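Local coordinates for serine--tRNA ligase (Pyrococcus horikoshii, PDB 2DQ0), which probably joins serine to tRNA(Ser), and also to tRNA(Sec), at the expense of ATP, working as a homodimeric class II synthetase, at residues N123-F128 and P337-N342; R283-T288 and I296-Q301; E306-S311 and V400-S405; Y350-K355 and S373-T378. All coordinates share one frame; numbering follows the deposited sequence.

Contact 1 (N123-F128 and P337-N342)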
# COMPACT_ATOMS: atom_id res chain seq x y z
N ASN A 123 -2.14 -18.51 27.53
CA ASN A 123 -1.11 -18.91 26.59
C ASN A 123 0.01 -19.49 27.44
O ASN A 123 0.25 -19.05 28.56
CB ASN A 123 -0.64 -17.72 25.77
CG ASN A 123 -1.63 -17.34 24.70
OD1 ASN A 123 -2.66 -17.99 24.55
ND2 ASN A 123 -1.32 -16.29 23.95
N VAL A 124 0.72 -20.48 26.90
CA VAL A 124 1.77 -21.11 27.65
C VAL A 124 3.17 -20.82 27.16
O VAL A 124 3.50 -21.09 26.00
CB VAL A 124 1.56 -22.65 27.68
CG1 VAL A 124 2.72 -23.32 28.37
CG2 VAL A 124 0.25 -22.99 28.39
N PRO A 125 4.02 -20.27 28.03
CA PRO A 125 5.42 -19.95 27.68
C PRO A 125 6.12 -21.30 27.60
O PRO A 125 5.87 -22.15 28.45
CB PRO A 125 5.91 -19.13 28.87
CG PRO A 125 4.65 -18.55 29.45
CD PRO A 125 3.67 -19.70 29.34
N ILE A 126 6.97 -21.51 26.61
CA ILE A 126 7.63 -22.80 26.47
C ILE A 126 9.12 -22.69 26.25
O ILE A 126 9.82 -23.69 26.18
CB ILE A 126 7.06 -23.60 25.27
CG1 ILE A 126 7.24 -22.79 23.98
CG2 ILE A 126 5.58 -23.90 25.49
CD1 ILE A 126 6.79 -23.53 22.75
N ARG A 127 9.61 -21.47 26.16
CA ARG A 127 11.02 -21.26 25.89
C ARG A 127 11.39 -19.80 26.17
O ARG A 127 10.59 -18.89 25.96
CB ARG A 127 11.27 -21.66 24.42
CG ARG A 127 12.68 -21.44 23.93
CD ARG A 127 13.08 -22.37 22.77
NE ARG A 127 12.36 -22.24 21.49
CZ ARG A 127 11.17 -22.77 21.22
NH1 ARG A 127 10.53 -23.46 22.13
NH2 ARG A 127 10.65 -22.67 20.00
N PHE A 128 12.60 -19.57 26.66
CA PHE A 128 13.05 -18.22 26.96
C PHE A 128 14.47 -18.05 26.47
O PHE A 128 15.25 -18.99 26.49
CB PHE A 128 13.03 -17.96 28.46
CG PHE A 128 11.69 -18.13 29.08
CD1 PHE A 128 11.26 -19.39 29.50
CD2 PHE A 128 10.86 -17.03 29.29
CE1 PHE A 128 10.04 -19.55 30.12
CE2 PHE A 128 9.63 -17.17 29.91
CZ PHE A 128 9.21 -18.44 30.33
N PRO A 337 16.06 -10.15 23.98
CA PRO A 337 15.57 -11.22 24.84
C PRO A 337 14.06 -11.43 24.60
O PRO A 337 13.33 -10.50 24.32
CB PRO A 337 15.94 -10.73 26.25
CG PRO A 337 15.85 -9.23 26.12
CD PRO A 337 16.43 -8.94 24.75
N TYR A 338 13.62 -12.68 24.70
CA TYR A 338 12.23 -13.01 24.42
C TYR A 338 11.85 -14.33 25.06
O TYR A 338 12.67 -15.01 25.69
CB TYR A 338 12.05 -13.12 22.90
CG TYR A 338 12.79 -14.31 22.26
CD1 TYR A 338 12.25 -15.59 22.29
CD2 TYR A 338 14.05 -14.14 21.67
CE1 TYR A 338 12.94 -16.69 21.76
CE2 TYR A 338 14.76 -15.24 21.13
CZ TYR A 338 14.19 -16.51 21.19
OH TYR A 338 14.89 -17.61 20.71
N ARG A 339 10.60 -14.69 24.87
CA ARG A 339 10.07 -15.94 25.36
C ARG A 339 9.10 -16.36 24.25
O ARG A 339 8.43 -15.52 23.66
CB ARG A 339 9.33 -15.71 26.70
CG ARG A 339 8.02 -14.96 26.57
CD ARG A 339 7.30 -14.76 27.88
NE ARG A 339 5.92 -14.39 27.60
CZ ARG A 339 4.90 -14.52 28.45
NH1 ARG A 339 3.68 -14.16 28.08
NH2 ARG A 339 5.11 -15.01 29.66
N VAL A 340 9.06 -17.64 23.89
CA VAL A 340 8.11 -18.01 22.85
C VAL A 340 6.97 -18.72 23.54
O VAL A 340 7.17 -19.46 24.50
CB VAL A 340 8.73 -18.87 21.70
CG1 VAL A 340 10.22 -19.02 21.89
CG2 VAL A 340 8.01 -20.19 21.56
N VAL A 341 5.78 -18.47 23.04
CA VAL A 341 4.59 -19.00 23.65
C VAL A 341 3.75 -19.91 22.77
O VAL A 341 3.72 -19.75 21.56
CB VAL A 341 3.73 -17.79 24.14
CG1 VAL A 341 2.33 -18.22 24.44
CG2 VAL A 341 4.37 -17.18 25.38
N ASN A 342 3.10 -20.89 23.38
CA ASN A 342 2.21 -21.75 22.64
C ASN A 342 0.84 -21.14 22.93
O ASN A 342 0.39 -21.09 24.07
CB ASN A 342 2.26 -23.19 23.15
CG ASN A 342 1.39 -24.13 22.32
OD1 ASN A 342 0.69 -23.72 21.38
ND2 ASN A 342 1.42 -25.42 22.67
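With CG anti to the backbone N (chi1 176°) and a bend at chi3, the side chain of Arg-127 folds back over Val-340, whose CG1 sits 3.8 Å above one face of the guanidinium, toward its rim. Ile-126 has CG1 between its own N and carbonyl carbon (chi1 59°), which swings that branch to 3.6 Å from Val-340 CG2. Two consecutive residues thus serve one valine, and the backbone shows why: Ile-126 N donates to Val-340 O at 2.9 Å, while Val-340 N donates to Arg-127 O. Before this irregularity the ladder is regular, Val-124 and Asn-342 exchanging both of their backbone bonds. On the face that carries Phe-128, Arg-339 runs alongside the ring, Arg-339 CB lying 3.3 Å from Phe-128 CD2, and its far end passes Pro-125, with Arg-339 NH2 3.6 Å from Pro-125 CG. Neither guanidinium relies on this contact for its charge partner: Arg-127 forms a salt bridge with Glu-328, Arg-339 with Glu-359. Strand 354-362 flanks strand 338-342 on its other side, so strand 124-129 is added as an outer member of the sheet. The arrangement is an antiparallel strand pair interrupted by a classic beta bulge.

Contact 2 (R283-T288 and I296-Q301). With SSA (5'-O-(N-(L-seryl)-sulfamoyl)adenosine), chain G; SO4 (sulfate ion), chain C; SO4 (sulfate ion), chain D.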
# COMPACT_ATOMS: atom_id res chain seq x y z
N ARG A 283 -3.86 -2.65 8.00
CA ARG A 283 -4.92 -3.22 8.83
C ARG A 283 -5.72 -2.10 9.47
O ARG A 283 -5.20 -1.07 9.88
CB ARG A 283 -4.35 -4.16 9.92
CG ARG A 283 -2.92 -4.55 9.74
CD ARG A 283 -2.69 -6.01 9.45
NE ARG A 283 -2.64 -6.84 10.65
CZ ARG A 283 -1.96 -7.99 10.73
NH1 ARG A 283 -1.26 -8.42 9.69
NH2 ARG A 283 -2.00 -8.72 11.83
N LYS A 284 -7.03 -2.32 9.53
CA LYS A 284 -7.95 -1.36 10.11
C LYS A 284 -7.79 -1.25 11.62
O LYS A 284 -7.97 -0.18 12.19
CB LYS A 284 -9.39 -1.78 9.82
CG LYS A 284 -9.89 -1.59 8.39
CD LYS A 284 -11.28 -2.22 8.26
CE LYS A 284 -11.96 -1.92 6.95
NZ LYS A 284 -13.18 -2.77 6.78
N GLU A 285 -7.42 -2.36 12.26
CA GLU A 285 -7.31 -2.40 13.71
C GLU A 285 -8.59 -1.79 14.27
O GLU A 285 -8.55 -0.97 15.19
CB GLU A 285 -6.10 -1.62 14.21
CG GLU A 285 -4.76 -2.26 13.87
CD GLU A 285 -4.60 -3.69 14.41
OE1 GLU A 285 -5.13 -4.01 15.49
OE2 GLU A 285 -3.90 -4.49 13.74
N ALA A 286 -9.73 -2.19 13.71
CA ALA A 286 -11.02 -1.65 14.14
C ALA A 286 -11.35 -1.90 15.61
O ALA A 286 -11.74 -0.98 16.33
CB ALA A 286 -12.12 -2.20 13.25
N GLY A 287 -11.18 -3.14 16.07
CA GLY A 287 -11.47 -3.45 17.46
C GLY A 287 -10.92 -2.42 18.44
O GLY A 287 -11.48 -2.20 19.51
N THR A 288 -9.82 -1.78 18.07
CA THR A 288 -9.19 -0.78 18.91
C THR A 288 -9.25 0.59 18.22
O THR A 288 -9.80 0.70 17.12
CB THR A 288 -7.73 -1.17 19.21
OG1 THR A 288 -7.00 -0.02 19.62
CG2 THR A 288 -7.08 -1.79 17.97
N ILE A 296 4.50 3.26 17.19
CA ILE A 296 4.44 2.37 16.04
C ILE A 296 4.28 0.91 16.40
O ILE A 296 4.66 0.01 15.64
CB ILE A 296 5.69 2.52 15.17
CG1 ILE A 296 6.94 2.13 15.95
CG2 ILE A 296 5.78 3.93 14.66
CD1 ILE A 296 8.27 2.28 15.15
N PHE A 297 3.70 0.66 17.56
CA PHE A 297 3.47 -0.70 18.01
C PHE A 297 2.25 -1.31 17.33
O PHE A 297 2.26 -2.47 16.93
CB PHE A 297 3.25 -0.72 19.51
CG PHE A 297 3.12 -2.09 20.06
CD1 PHE A 297 4.25 -2.91 20.20
CD2 PHE A 297 1.86 -2.61 20.37
CE1 PHE A 297 4.12 -4.24 20.64
CE2 PHE A 297 1.72 -3.94 20.82
CZ PHE A 297 2.87 -4.76 20.95
N ARG A 298 1.18 -0.53 17.23
CA ARG A 298 -0.05 -1.00 16.62
C ARG A 298 -0.59 0.13 15.75
O ARG A 298 -1.29 1.03 16.21
CB ARG A 298 -1.06 -1.41 17.71
CG ARG A 298 -2.43 -1.75 17.17
CD ARG A 298 -3.41 -2.05 18.28
NE ARG A 298 -3.24 -3.41 18.78
CZ ARG A 298 -2.80 -3.71 19.99
NH1 ARG A 298 -2.46 -2.75 20.84
NH2 ARG A 298 -2.69 -4.98 20.35
N VAL A 299 -0.27 0.05 14.47
CA VAL A 299 -0.66 1.07 13.54
C VAL A 299 -1.38 0.51 12.32
O VAL A 299 -1.56 -0.70 12.17
CB VAL A 299 0.57 1.81 13.08
CG1 VAL A 299 1.11 2.65 14.22
CG2 VAL A 299 1.65 0.78 12.65
N HIS A 300 -1.80 1.41 11.45
CA HIS A 300 -2.50 1.02 10.25
C HIS A 300 -1.60 0.46 9.13
O HIS A 300 -2.08 -0.33 8.29
CB HIS A 300 -3.33 2.19 9.76
CG HIS A 300 -4.48 2.49 10.64
ND1 HIS A 300 -5.41 1.53 10.99
CD2 HIS A 300 -4.85 3.63 11.29
CE1 HIS A 300 -6.30 2.06 11.80
NE2 HIS A 300 -5.98 3.33 12.00
N GLN A 301 -0.33 0.89 9.09
CA GLN A 301 0.60 0.39 8.08
C GLN A 301 1.96 0.09 8.69
O GLN A 301 2.46 0.84 9.53
CB GLN A 301 0.77 1.38 6.91
CG GLN A 301 1.74 2.49 7.15
CD GLN A 301 1.94 3.45 5.97
OE1 GLN A 301 0.97 3.97 5.40
NE2 GLN A 301 3.20 3.73 5.63
N10 SSA G . 0.96 -13.79 8.39
CA SSA G . 1.09 -13.92 9.86
CB SSA G . 2.51 -14.23 10.25
OG SSA G . 3.37 -13.10 10.09
C9 SSA G . 0.66 -12.67 10.62
O9 SSA G . 0.39 -11.63 10.02
N8 SSA G . 0.59 -12.78 11.95
S1 SSA G . 0.20 -11.50 12.84
O1S SSA G . -1.15 -11.13 12.43
O2S SSA G . 0.47 -11.87 14.22
O5' SSA G . 1.21 -10.39 12.37
C5' SSA G . 2.60 -10.63 12.46
C4' SSA G . 3.30 -9.55 13.23
O4' SSA G . 3.15 -8.28 12.57
C3' SSA G . 2.85 -9.28 14.65
O3' SSA G . 3.37 -10.26 15.52
C2' SSA G . 3.54 -7.94 14.87
O2' SSA G . 4.93 -8.03 15.04
C1' SSA G . 3.22 -7.25 13.54
N9 SSA G . 1.93 -6.57 13.51
C8 SSA G . 0.65 -7.10 13.39
N7 SSA G . -0.30 -6.20 13.41
C5 SSA G . 0.39 -5.00 13.56
C6 SSA G . -0.05 -3.65 13.66
N6 SSA G . -1.33 -3.30 13.62
N1 SSA G . 0.90 -2.67 13.78
C2 SSA G . 2.20 -3.04 13.81
N3 SSA G . 2.73 -4.28 13.73
C4 SSA G . 1.76 -5.21 13.61
S SO4 C . -8.24 4.71 14.47
O1 SO4 C . -8.68 5.52 13.31
O2 SO4 C . -6.77 4.63 14.45
O3 SO4 C . -8.68 5.36 15.72
O4 SO4 C . -8.82 3.36 14.38
S SO4 D . -1.71 -1.94 24.06
O1 SO4 D . -1.53 -1.29 22.74
O2 SO4 D . -0.57 -1.58 24.92
O3 SO4 D . -2.97 -1.50 24.70
O4 SO4 D . -1.76 -3.40 23.87
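Glu-285 and Arg-298 approach each other beside the adenine of the seryl-adenylate analogue. From CB, which points toward 296-301, the Glu-285 chain bends at chi2; CG lies 3.9 Å from Val-299 O, CD comes near Arg-298 CG, and the two carboxylate oxygens part company. OE1 faces the edge of the Arg-298 guanidinium in a long salt bridge, 3.8 Å from NE, whereas OE2 accepts from the adenine N6 at 2.8 Å. The same amino group donates to Val-299 O, and Val-299 N donates to adenine N1 at 3.0 Å. The N7/C8 rim of the adenine lies over one face of the Arg-283 guanidinium, C8 being 3.5 Å above its plane, and Arg-283 NH2 donates to the sulfamoyl O1S; NH1 is held by Pro-251 O. Arg-283 N donates to His-300 O, and His-300 ND1 returns a nearly straight bond (170°) to Arg-283 O, 2.8 Å away and in the ring plane. An alanine in place of His-300 would probably leave Arg-283 O without this donor and the two segments tied here by the backbone bond alone. Both segments belong to the motif 2 loop of class II synthetases, between antiparallel strands 273-282 and 301-311. The chemistry is consistent with recognition of adenine through its amino group and N1, with Arg-283 likely to offset negative charge where the natural adenylate has its phosphate.

Contact 3 (E306-S311 and V400-S405). With SSA (5'-O-(N-(L-seryl)-sulfamoyl)adenosine), chain G.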
# COMPACT_ATOMS: atom_id res chain seq x y z
N GLU A 306 7.94 -11.81 5.42
CA GLU A 306 7.16 -13.00 5.79
C GLU A 306 7.62 -14.34 5.24
O GLU A 306 7.99 -14.46 4.07
CB GLU A 306 5.71 -12.76 5.34
CG GLU A 306 4.76 -13.92 5.56
CD GLU A 306 4.15 -13.91 6.93
OE1 GLU A 306 4.74 -13.27 7.82
OE2 GLU A 306 3.09 -14.54 7.12
N GLN A 307 7.56 -15.37 6.08
CA GLN A 307 7.91 -16.74 5.68
C GLN A 307 6.61 -17.46 5.33
O GLN A 307 5.64 -17.40 6.10
CB GLN A 307 8.52 -17.54 6.84
CG GLN A 307 9.86 -17.09 7.40
CD GLN A 307 10.23 -17.93 8.61
OE1 GLN A 307 10.15 -17.48 9.76
NE2 GLN A 307 10.61 -19.17 8.36
N PHE A 308 6.57 -18.13 4.19
CA PHE A 308 5.37 -18.89 3.83
C PHE A 308 5.82 -20.22 3.26
O PHE A 308 6.76 -20.27 2.45
CB PHE A 308 4.51 -18.13 2.84
CG PHE A 308 3.14 -18.73 2.63
CD1 PHE A 308 2.97 -19.86 1.82
CD2 PHE A 308 2.02 -18.12 3.20
CE1 PHE A 308 1.69 -20.37 1.58
CE2 PHE A 308 0.74 -18.62 2.96
CZ PHE A 308 0.57 -19.75 2.14
N VAL A 309 5.12 -21.28 3.68
CA VAL A 309 5.44 -22.65 3.31
C VAL A 309 4.29 -23.54 2.82
O VAL A 309 3.19 -23.56 3.40
CB VAL A 309 6.08 -23.38 4.51
CG1 VAL A 309 6.29 -24.85 4.20
CG2 VAL A 309 7.40 -22.73 4.86
N TYR A 310 4.57 -24.27 1.75
CA TYR A 310 3.64 -25.23 1.17
C TYR A 310 4.37 -26.53 1.39
O TYR A 310 5.47 -26.70 0.87
CB TYR A 310 3.47 -25.05 -0.33
CG TYR A 310 2.71 -23.84 -0.80
CD1 TYR A 310 3.32 -22.58 -0.84
CD2 TYR A 310 1.41 -23.96 -1.27
CE1 TYR A 310 2.64 -21.47 -1.35
CE2 TYR A 310 0.72 -22.85 -1.79
CZ TYR A 310 1.35 -21.61 -1.83
OH TYR A 310 0.68 -20.53 -2.35
N SER A 311 3.79 -27.45 2.15
CA SER A 311 4.44 -28.74 2.37
C SER A 311 3.48 -29.92 2.26
O SER A 311 2.26 -29.76 2.06
CB SER A 311 5.11 -28.78 3.75
OG SER A 311 4.17 -29.09 4.77
N VAL A 400 -2.57 -29.63 0.08
CA VAL A 400 -1.25 -29.38 0.64
C VAL A 400 -1.46 -28.77 2.02
O VAL A 400 -2.59 -28.52 2.47
CB VAL A 400 -0.50 -28.36 -0.24
CG1 VAL A 400 -0.60 -28.77 -1.74
CG2 VAL A 400 -1.13 -26.97 -0.06
N HIS A 401 -0.37 -28.57 2.74
CA HIS A 401 -0.48 -27.91 4.03
C HIS A 401 0.21 -26.57 3.86
O HIS A 401 1.20 -26.47 3.13
CB HIS A 401 0.17 -28.72 5.15
CG HIS A 401 -0.75 -29.71 5.79
ND1 HIS A 401 -0.45 -30.34 6.98
CD2 HIS A 401 -1.97 -30.17 5.41
CE1 HIS A 401 -1.46 -31.13 7.31
NE2 HIS A 401 -2.39 -31.05 6.38
N THR A 402 -0.33 -25.54 4.48
CA THR A 402 0.30 -24.23 4.37
C THR A 402 0.72 -23.76 5.73
O THR A 402 0.08 -24.06 6.74
CB THR A 402 -0.65 -23.17 3.74
OG1 THR A 402 -1.79 -22.97 4.59
CG2 THR A 402 -1.10 -23.61 2.38
N LEU A 403 1.83 -23.03 5.76
CA LEU A 403 2.31 -22.46 7.00
C LEU A 403 2.81 -21.04 6.75
O LEU A 403 3.14 -20.68 5.61
CB LEU A 403 3.44 -23.30 7.59
CG LEU A 403 3.04 -24.67 8.13
CD1 LEU A 403 3.04 -25.70 7.01
CD2 LEU A 403 4.02 -25.07 9.21
N ASN A 404 2.83 -20.22 7.79
CA ASN A 404 3.34 -18.87 7.67
C ASN A 404 3.93 -18.44 8.99
O ASN A 404 3.59 -18.95 10.06
CB ASN A 404 2.24 -17.89 7.21
CG ASN A 404 1.17 -17.68 8.26
OD1 ASN A 404 1.39 -17.00 9.25
ND2 ASN A 404 0.01 -18.26 8.03
N SER A 405 4.85 -17.50 8.92
CA SER A 405 5.49 -17.01 10.11
C SER A 405 6.19 -15.71 9.83
O SER A 405 6.80 -15.49 8.78
CB SER A 405 6.51 -18.01 10.63
OG SER A 405 7.20 -17.52 11.76
N10 SSA G . 0.96 -13.79 8.39
CA SSA G . 1.09 -13.92 9.86
CB SSA G . 2.51 -14.23 10.25
OG SSA G . 3.37 -13.10 10.09
C9 SSA G . 0.66 -12.67 10.62
O9 SSA G . 0.39 -11.63 10.02
N8 SSA G . 0.59 -12.78 11.95
S1 SSA G . 0.20 -11.50 12.84
O1S SSA G . -1.15 -11.13 12.43
O2S SSA G . 0.47 -11.87 14.22
O5' SSA G . 1.21 -10.39 12.37
C5' SSA G . 2.60 -10.63 12.46
C4' SSA G . 3.30 -9.55 13.23
O4' SSA G . 3.15 -8.28 12.57
C3' SSA G . 2.85 -9.28 14.65
O3' SSA G . 3.37 -10.26 15.52
C2' SSA G . 3.54 -7.94 14.87
O2' SSA G . 4.93 -8.03 15.04
C1' SSA G . 3.22 -7.25 13.54
N9 SSA G . 1.93 -6.57 13.51
C8 SSA G . 0.65 -7.10 13.39
N7 SSA G . -0.30 -6.20 13.41
C5 SSA G . 0.39 -5.00 13.56
C6 SSA G . -0.05 -3.65 13.66
N6 SSA G . -1.33 -3.30 13.62
N1 SSA G . 0.90 -2.67 13.78
C2 SSA G . 2.20 -3.04 13.81
N3 SSA G . 2.73 -4.28 13.73
C4 SSA G . 1.76 -5.21 13.61
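Leu-403 O lies over one face of the Phe-308 ring, 3.5 Å above its plane and toward the rim, while Tyr-310 CD1 from the same strand stands at the ring's edge. This is a regular antiparallel pair in the central sheet of the class II synthetase catalytic core. Phe-308 CZ reaches Thr-402 CB at 4.0 Å, and the Asn-404 amide is turned 26° from the ring plane as the two side chains pass at an angle. On the sheet face that carries Phe-308, helix 254-259 packs through Leu-257 and Ala-258. Farther along, Val-400 CG2 comes to the edge of the Tyr-310 ring, 4.1 Å from CD2; the phenol OH is bonded to Leu-257 O.

Three hydrogen-bonded pairs, Gln-307 with Ser-405, Val-309 with Leu-403 and Ser-311 with His-401, hold the strands in unbroken register. Their side chains form the other face, where Val-309 CB and Leu-403 CB meet at 4.1 Å and helix 316-333 packs through Ile-323 and His-320.

At the ligand end, Glu-306 grips the seryl moiety of the analogue with both oxygens. With CG anti to the backbone N (chi1 176°) and a bend at chi2, its carboxylate swings toward Asn-404, OE2 lying 3.5 Å from Asn-404 CB. The seryl amino nitrogen N10 donates to Glu-306 OE2 at 2.6 Å, and the seryl hydroxyl OG donates to Glu-306 OE1 at 2.7 Å.

Contact 4 (Y350-K355 and S373-T378). With SSA (5'-O-(N-(L-seryl)-sulfamoyl)adenosine), chain G.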
# COMPACT_ATOMS: atom_id res chain seq x y z
N TYR A 350 -9.09 -18.54 13.87
CA TYR A 350 -9.62 -19.50 12.91
C TYR A 350 -8.71 -20.27 11.97
O TYR A 350 -8.92 -21.45 11.73
CB TYR A 350 -10.69 -18.80 12.06
CG TYR A 350 -12.05 -18.75 12.70
CD1 TYR A 350 -12.19 -18.37 14.04
CD2 TYR A 350 -13.20 -19.11 11.99
CE1 TYR A 350 -13.43 -18.36 14.66
CE2 TYR A 350 -14.46 -19.10 12.60
CZ TYR A 350 -14.56 -18.72 13.95
OH TYR A 350 -15.78 -18.71 14.60
N VAL A 351 -7.69 -19.62 11.44
CA VAL A 351 -6.85 -20.29 10.47
C VAL A 351 -5.88 -21.35 10.97
O VAL A 351 -5.72 -22.39 10.34
CB VAL A 351 -6.05 -19.25 9.65
CG1 VAL A 351 -5.42 -19.93 8.45
CG2 VAL A 351 -6.98 -18.12 9.22
N ALA A 352 -5.25 -21.10 12.11
CA ALA A 352 -4.26 -22.04 12.60
C ALA A 352 -4.75 -23.26 13.36
O ALA A 352 -5.80 -23.24 14.00
CB ALA A 352 -3.23 -21.30 13.43
N ALA A 353 -3.96 -24.31 13.28
CA ALA A 353 -4.22 -25.54 14.02
C ALA A 353 -3.40 -25.41 15.30
O ALA A 353 -3.80 -25.89 16.36
CB ALA A 353 -3.76 -26.76 13.22
N LYS A 354 -2.24 -24.78 15.19
CA LYS A 354 -1.33 -24.55 16.31
C LYS A 354 -0.52 -23.29 15.99
O LYS A 354 -0.17 -23.04 14.82
CB LYS A 354 -0.39 -25.73 16.52
CG LYS A 354 0.57 -25.55 17.67
CD LYS A 354 1.45 -26.77 17.87
CE LYS A 354 2.28 -26.66 19.13
NZ LYS A 354 3.06 -27.92 19.35
N LYS A 355 -0.23 -22.49 17.01
CA LYS A 355 0.51 -21.26 16.79
C LYS A 355 1.53 -20.92 17.87
O LYS A 355 1.26 -21.06 19.07
CB LYS A 355 -0.49 -20.11 16.63
CG LYS A 355 0.13 -18.73 16.49
CD LYS A 355 -0.73 -17.81 15.62
CE LYS A 355 -2.09 -17.50 16.21
NZ LYS A 355 -3.03 -17.01 15.15
N SER A 373 4.55 -14.25 14.80
CA SER A 373 3.60 -15.34 14.89
C SER A 373 3.95 -16.38 13.82
O SER A 373 4.24 -16.03 12.67
CB SER A 373 2.19 -14.81 14.65
OG SER A 373 1.33 -15.25 15.67
N ALA A 374 3.92 -17.65 14.22
CA ALA A 374 4.20 -18.77 13.31
C ALA A 374 3.03 -19.75 13.40
O ALA A 374 2.75 -20.31 14.45
CB ALA A 374 5.50 -19.47 13.71
N SER A 375 2.34 -19.96 12.29
CA SER A 375 1.18 -20.84 12.29
C SER A 375 1.30 -22.03 11.34
O SER A 375 1.92 -21.96 10.28
CB SER A 375 -0.07 -20.05 11.87
OG SER A 375 -0.23 -18.89 12.65
N ASN A 376 0.71 -23.15 11.74
CA ASN A 376 0.65 -24.28 10.85
C ASN A 376 -0.83 -24.25 10.48
O ASN A 376 -1.72 -24.45 11.32
CB ASN A 376 1.00 -25.59 11.53
CG ASN A 376 0.90 -26.77 10.58
OD1 ASN A 376 0.37 -26.65 9.46
ND2 ASN A 376 1.41 -27.92 11.01
N CYS A 377 -1.10 -23.98 9.22
CA CYS A 377 -2.49 -23.91 8.81
C CYS A 377 -3.09 -25.20 8.33
O CYS A 377 -4.25 -25.20 7.90
CB CYS A 377 -2.64 -22.82 7.76
SG CYS A 377 -2.25 -21.21 8.42
N THR A 378 -2.32 -26.29 8.38
CA THR A 378 -2.86 -27.57 7.94
C THR A 378 -3.38 -27.39 6.51
O THR A 378 -2.72 -26.74 5.69
CB THR A 378 -3.99 -28.00 8.91
OG1 THR A 378 -3.41 -28.34 10.17
CG2 THR A 378 -4.77 -29.18 8.39
N10 SSA G . 0.96 -13.79 8.39
CA SSA G . 1.09 -13.92 9.86
CB SSA G . 2.51 -14.23 10.25
OG SSA G . 3.37 -13.10 10.09
C9 SSA G . 0.66 -12.67 10.62
O9 SSA G . 0.39 -11.63 10.02
N8 SSA G . 0.59 -12.78 11.95
S1 SSA G . 0.20 -11.50 12.84
O1S SSA G . -1.15 -11.13 12.43
O2S SSA G . 0.47 -11.87 14.22
O5' SSA G . 1.21 -10.39 12.37
C5' SSA G . 2.60 -10.63 12.46
C4' SSA G . 3.30 -9.55 13.23
O4' SSA G . 3.15 -8.28 12.57
C3' SSA G . 2.85 -9.28 14.65
O3' SSA G . 3.37 -10.26 15.52
C2' SSA G . 3.54 -7.94 14.87
O2' SSA G . 4.93 -8.03 15.04
C1' SSA G . 3.22 -7.25 13.54
N9 SSA G . 1.93 -6.57 13.51
C8 SSA G . 0.65 -7.10 13.39
N7 SSA G . -0.30 -6.20 13.41
C5 SSA G . 0.39 -5.00 13.56
C6 SSA G . -0.05 -3.65 13.66
N6 SSA G . -1.33 -3.30 13.62
N1 SSA G . 0.90 -2.67 13.78
C2 SSA G . 2.20 -3.04 13.81
N3 SSA G . 2.73 -4.28 13.73
C4 SSA G . 1.76 -5.21 13.61
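The open end of the beta hairpin formed by strands 354-362 and 367-376 is where Lys-355 crosses two serines of the opposite strand. Its CG is anti to the backbone N (chi1 176°), and bends at chi2 and chi3 carry the methylene chain over them, CD lying 3.2 Å from Ser-375 OG and 3.3 Å from Ser-373 OG. The ammonium continues to Leu-348 O, while Ser-373 OG is bonded to Asp-357. An alanine in place of Lys-355 would probably open a gap over both serine hydroxyls and deprive Leu-348 O of its ammonium partner. Ser-375 CB also packs on Ala-352 CB at 3.7 Å. In the backbone, Asn-376 N donates to Lys-354 O at 3.2 Å, and Ala-353 N donates to Asn-376 O at 3.0 Å, bringing the incoming loop against the strand. Past the end of the strand pairing, Val-351 CG1 touches Cys-377 SG at 3.4 Å. Asn-376 OD1 accepts from Thr-378 N, which approaches from above the amide plane, in an Asx turn. Ser-373 CB borders the sulfamoyl group of the analogue, 3.4 Å from its O2S. This is the antiparallel hairpin of the class II catalytic sheet, one strand lining the adenylate pocket.

Overall arrangement
From the N terminus the chain builds the long helical arm, then lays down 123-128, which waits 209 residues for 337-342 to close contact 1. Inside that loop contact 2 closes a short excursion between strands 273-282 and 301-311. Segment 306-311 follows, still within contact 1's loop, but finds 400-405 only after that loop has closed, so contacts 1 and 3 cross. Contact 4 comes after contact 1 and is nested within contact 3. Contacts 3 and 4 adjoin through neighbouring strands 398-406 and 367-376, and the pairing of strands 338-342 and 354-362 carries the sheet on to contact 1, where Asn-342 also packs on Lys-354 and Lys-355. Contacts 2, 3 and 4 reach the bound analogue.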